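Local coordinates for nonaheme cytochrome C (Desulfovibrio desulfuricans, PDB 1DUW), which carries electrons through covalently bound heme c groups and probably serves as a redox partner of a periplasmic hydrogenase, at residues 29-34 against 131-136. Residues are numbered along the deposited sequence; the frame is centred on the assembly and turned at random.
Sequences AMKPAV and HNVTSS. With HEC (heme c), chain C.
A33 and H131 come closest in backbone, 4.3 Å from CA to CA, where the start of strand 33-35 meets the loop that follows helix 124-130. The contact builds one side of a bis-histidine heme c site: H131 binds the iron through NE2 at 2.2 Å, H81 supplies the other axial nitrogen, and C127 holds the heme covalently. Beside the ligand, P32 O accepts from V133 N (2.9 Å).

The imidazole's second nitrogen, ND1, donates to K31 O at 2.5 Å. That oxygen lies only 9° out of the ring plane, so the bond should help set the ring's rotation about the iron-nitrogen bond and probably makes the imidazole a somewhat stronger electron donor to the iron. M30 CB sits over one face of the same ring, 3.7 Å from its centroid. CG, anti to the carbonyl carbon, lies against the porphyrin at C4A, and bends at chi2 and chi3 bring CE back beside H131 CD2. M30 N donates a hydrogen bond to propionate oxygen O1A (2.7 Å).

V133 CG1 packs against both P32 CD and K31 CG, 3.5 Å from each, and the V133 side chain touches V15 and T162. K31 curls past V133 so that NZ and V133 O share a water. N132 is folded back at chi1 61°, which brings OD1 to V34 N at 2.9 Å, in the plane of the amide carbonyl.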
ATOM      1  N   ALA A  29     -17.513  -0.932  15.280  1.00 25.35           N
ATOM      2  CA  ALA A  29     -17.092  -0.820  13.899  1.00 23.53           C
ATOM      3  C   ALA A  29     -15.693  -0.248  13.767  1.00 23.96           C
ATOM      4  O   ALA A  29     -15.100   0.234  14.731  1.00 22.70           O
ATOM      5  CB  ALA A  29     -18.046   0.162  13.221  1.00 20.26           C
ATOM      6  N   MET A  30     -15.234  -0.308  12.523  1.00 23.35           N
ATOM      7  CA  MET A  30     -13.967   0.292  12.164  1.00 21.05           C
ATOM      8  C   MET A  30     -14.209   1.809  12.165  1.00 22.65           C
ATOM      9  O   MET A  30     -15.364   2.240  12.076  1.00 23.51           O
ATOM     10  CB  MET A  30     -13.466  -0.062  10.774  1.00 19.91           C
ATOM     11  CG  MET A  30     -13.186  -1.528  10.537  1.00 19.79           C
ATOM     12  SD  MET A  30     -11.796  -2.137  11.500  1.00 26.25           S
ATOM     13  CE  MET A  30     -10.455  -1.299  10.636  1.00 22.72           C
ATOM     14  N   LYS A  31     -13.123   2.561  12.251  1.00 21.67           N
ATOM     15  CA  LYS A  31     -13.254   4.010  12.188  1.00 22.10           C
ATOM     16  C   LYS A  31     -13.686   4.285  10.746  1.00 19.78           C
ATOM     17  O   LYS A  31     -13.072   3.674   9.866  1.00 20.09           O
ATOM     18  CB  LYS A  31     -11.939   4.690  12.519  1.00 25.75           C
ATOM     19  CG  LYS A  31     -11.955   6.201  12.341  1.00 26.88           C
ATOM     20  CD  LYS A  31     -10.597   6.778  12.716  1.00 29.87           C
ATOM     21  CE  LYS A  31     -10.124   6.204  14.051  1.00 29.86           C
ATOM     22  NZ  LYS A  31     -11.108   6.557  15.120  1.00 33.02           N
ATOM     23  N   PRO A  32     -14.701   5.090  10.510  1.00 22.70           N
ATOM     24  CA  PRO A  32     -15.145   5.355   9.131  1.00 22.33           C
ATOM     25  C   PRO A  32     -14.008   5.884   8.258  1.00 22.97           C
ATOM     26  O   PRO A  32     -13.048   6.518   8.708  1.00 22.54           O
ATOM     27  CB  PRO A  32     -16.241   6.397   9.340  1.00 24.91           C
ATOM     28  CG  PRO A  32     -16.788   6.073  10.710  1.00 23.49           C
ATOM     29  CD  PRO A  32     -15.540   5.786  11.513  1.00 22.79           C
ATOM     30  N   ALA A  33     -14.145   5.580   6.967  1.00 21.85           N
ATOM     31  CA  ALA A  33     -13.167   5.935   5.948  1.00 20.89           C
ATOM     32  C   ALA A  33     -13.450   7.260   5.258  1.00 18.79           C
ATOM     33  O   ALA A  33     -14.602   7.541   4.919  1.00 23.26           O
ATOM     34  CB  ALA A  33     -13.126   4.822   4.892  1.00 19.32           C
ATOM     35  N   VAL A  34     -12.410   8.055   5.049  1.00 17.40           N
ATOM     36  CA  VAL A  34     -12.639   9.335   4.355  1.00 21.78           C
ATOM     37  C   VAL A  34     -12.119   9.221   2.925  1.00 22.35           C
ATOM     38  O   VAL A  34     -10.932   9.051   2.633  1.00 23.86           O
ATOM     39  CB  VAL A  34     -12.020  10.528   5.095  1.00 23.41           C
ATOM     40  CG1 VAL A  34     -11.931  11.748   4.181  1.00 27.15           C
ATOM     41  CG2 VAL A  34     -12.844  10.861   6.329  1.00 17.49           C
ATOM     42  N   HIS A 131      -9.135   3.892   7.197  1.00 24.59           N
ATOM     43  CA  HIS A 131     -10.057   4.071   8.317  1.00 21.72           C
ATOM     44  C   HIS A 131      -9.548   5.208   9.167  1.00 22.69           C
ATOM     45  O   HIS A 131      -8.989   4.978  10.233  1.00 20.42           O
ATOM     46  CB  HIS A 131     -10.089   2.774   9.136  1.00 19.73           C
ATOM     47  CG  HIS A 131     -10.867   1.765   8.358  1.00 18.61           C
ATOM     48  ND1 HIS A 131     -12.251   1.899   8.261  1.00 18.03           N
ATOM     49  CD2 HIS A 131     -10.518   0.679   7.640  1.00 19.68           C
ATOM     50  CE1 HIS A 131     -12.718   0.909   7.524  1.00 16.31           C
ATOM     51  NE2 HIS A 131     -11.696   0.178   7.152  1.00 18.58           N
ATOM     52  N   ASN A 132      -9.711   6.410   8.640  1.00 22.99           N
ATOM     53  CA  ASN A 132      -9.118   7.582   9.235  1.00 19.89           C
ATOM     54  C   ASN A 132      -9.966   8.786   9.545  1.00 22.35           C
ATOM     55  O   ASN A 132      -9.329   9.844   9.688  1.00 27.34           O
ATOM     56  CB  ASN A 132      -8.069   8.022   8.155  1.00 18.93           C
ATOM     57  CG  ASN A 132      -8.817   8.348   6.861  1.00 23.92           C
ATOM     58  OD1 ASN A 132     -10.053   8.360   6.784  1.00 21.49           O
ATOM     59  ND2 ASN A 132      -8.063   8.645   5.803  1.00 25.39           N
ATOM     60  N   VAL A 133     -11.285   8.680   9.639  1.00 22.56           N
ATOM     61  CA  VAL A 133     -12.069   9.892   9.888  1.00 24.59           C
ATOM     62  C   VAL A 133     -11.580  10.611  11.144  1.00 27.41           C
ATOM     63  O   VAL A 133     -11.237   9.979  12.140  1.00 28.68           O
ATOM     64  CB  VAL A 133     -13.583   9.633   9.990  1.00 23.96           C
ATOM     65  CG1 VAL A 133     -13.953   8.904  11.274  1.00 18.87           C
ATOM     66  CG2 VAL A 133     -14.348  10.951   9.915  1.00 25.74           C
ATOM     67  N   THR A 134     -11.559  11.929  11.018  1.00 25.66           N
ATOM     68  CA  THR A 134     -11.145  12.834  12.069  1.00 23.09           C
ATOM     69  C   THR A 134     -11.813  12.424  13.367  1.00 26.19           C
ATOM     70  O   THR A 134     -12.969  11.992  13.380  1.00 28.01           O
ATOM     71  CB  THR A 134     -11.517  14.294  11.738  1.00 23.29           C
ATOM     72  OG1 THR A 134     -11.278  15.151  12.863  1.00 27.03           O
ATOM     73  CG2 THR A 134     -13.007  14.404  11.431  1.00 18.67           C
ATOM     74  N   SER A 135     -11.095  12.589  14.471  1.00 29.18           N
ATOM     75  CA  SER A 135     -11.630  12.252  15.793  1.00 31.28           C
ATOM     76  C   SER A 135     -12.686  13.266  16.210  1.00 31.87           C
ATOM     77  O   SER A 135     -13.347  13.127  17.242  1.00 31.00           O
ATOM     78  CB  SER A 135     -10.497  12.136  16.808  1.00 33.24           C
ATOM     79  OG  SER A 135      -9.714  13.315  16.843  1.00 35.88           O
ATOM     80  N   SER A 136     -12.901  14.306  15.408  1.00 31.54           N
ATOM     81  CA  SER A 136     -13.934  15.294  15.669  1.00 29.99           C
ATOM     82  C   SER A 136     -15.289  14.609  15.494  1.00 29.23           C
ATOM     83  O   SER A 136     -16.283  15.097  16.037  1.00 37.14           O
ATOM     84  CB  SER A 136     -13.812  16.509  14.748  1.00 31.44           C
ATOM     85  OG  SER A 136     -12.561  17.145  14.948  1.00 30.72           O
TER
HETATM   86 FE   HEC C 294     -11.735  -1.513   5.699  1.00 22.86          FE
HETATM   87  CHA HEC C 294     -15.181  -1.271   5.565  1.00 24.02           C
HETATM   88  CHB HEC C 294     -11.981  -3.788   8.284  1.00 23.51           C
HETATM   89  CHC HEC C 294      -8.261  -1.842   5.791  1.00 21.30           C
HETATM   90  CHD HEC C 294     -11.492   0.665   3.094  1.00 19.78           C
HETATM   91  NA  HEC C 294     -13.267  -2.362   6.713  1.00 23.51           N
HETATM   92  C1A HEC C 294     -14.601  -2.109   6.507  1.00 23.46           C
HETATM   93  C2A HEC C 294     -15.345  -2.898   7.460  1.00 22.51           C
HETATM   94  C3A HEC C 294     -14.453  -3.604   8.227  1.00 24.59           C
HETATM   95  C4A HEC C 294     -13.131  -3.266   7.744  1.00 24.83           C
HETATM   96  CMA HEC C 294     -14.752  -4.699   9.229  1.00 17.25           C
HETATM   97  CAA HEC C 294     -16.873  -2.988   7.429  1.00 19.53           C
HETATM   98  CBA HEC C 294     -17.542  -1.902   8.282  1.00 18.56           C
HETATM   99  CGA HEC C 294     -17.251  -2.096   9.769  1.00 26.03           C
HETATM  100  O1A HEC C 294     -16.715  -1.163  10.399  1.00 23.02           O
HETATM  101  O2A HEC C 294     -17.831  -3.049  10.334  1.00 26.55           O
HETATM  102  NB  HEC C 294     -10.399  -2.584   6.787  1.00 22.30           N
HETATM  103  C1B HEC C 294     -10.744  -3.445   7.807  1.00 22.79           C
HETATM  104  C2B HEC C 294      -9.526  -3.990   8.366  1.00 22.13           C
HETATM  105  C3B HEC C 294      -8.468  -3.454   7.682  1.00 20.50           C
HETATM  106  C4B HEC C 294      -9.029  -2.564   6.673  1.00 21.27           C
HETATM  107  CMB HEC C 294      -9.538  -4.848   9.621  1.00 19.16           C
HETATM  108  CAB HEC C 294      -6.986  -3.635   7.901  1.00 18.96           C
HETATM  109  CBB HEC C 294      -6.537  -5.098   7.929  1.00 18.08           C
HETATM  110  NC  HEC C 294     -10.198  -0.743   4.640  1.00 23.61           N
HETATM  111  C1C HEC C 294      -8.875  -1.016   4.870  1.00 23.13           C
HETATM  112  C2C HEC C 294      -8.106  -0.235   3.913  1.00 24.69           C
HETATM  113  C3C HEC C 294      -8.986   0.477   3.143  1.00 22.54           C
HETATM  114  C4C HEC C 294     -10.319   0.162   3.601  1.00 22.64           C
HETATM  115  CMC HEC C 294      -6.649  -0.570   3.679  1.00 19.47           C
HETATM  116  CAC HEC C 294      -8.666   1.430   2.012  1.00 24.13           C
HETATM  117  CBC HEC C 294      -7.873   0.849   0.861  1.00 21.45           C
HETATM  118  ND  HEC C 294     -13.056  -0.505   4.554  1.00 18.92           N
HETATM  119  C1D HEC C 294     -12.641   0.647   3.874  1.00 19.68           C
HETATM  120  C2D HEC C 294     -13.860   1.279   3.417  1.00 19.93           C
HETATM  121  C3D HEC C 294     -14.909   0.710   4.084  1.00 20.44           C
HETATM  122  C4D HEC C 294     -14.386  -0.368   4.886  1.00 20.20           C
HETATM  123  CMD HEC C 294     -13.926   2.349   2.369  1.00 22.79           C
HETATM  124  CAD HEC C 294     -16.365   1.166   4.060  1.00 17.60           C
HETATM  125  CBD HEC C 294     -16.645   2.362   4.962  1.00 16.65           C
HETATM  126  CGD HEC C 294     -16.549   1.988   6.435  1.00 23.74           C
HETATM  127  O1D HEC C 294     -17.471   1.324   6.938  1.00 26.83           O
HETATM  128  O2D HEC C 294     -15.606   2.411   7.117  1.00 24.41           O
HETATM  129  O   HOH W   1     -12.485   8.985  14.522  1.00 28.38           O
HETATM  130  O   HOH W   2      -8.387  10.339   2.939  1.00 32.81           O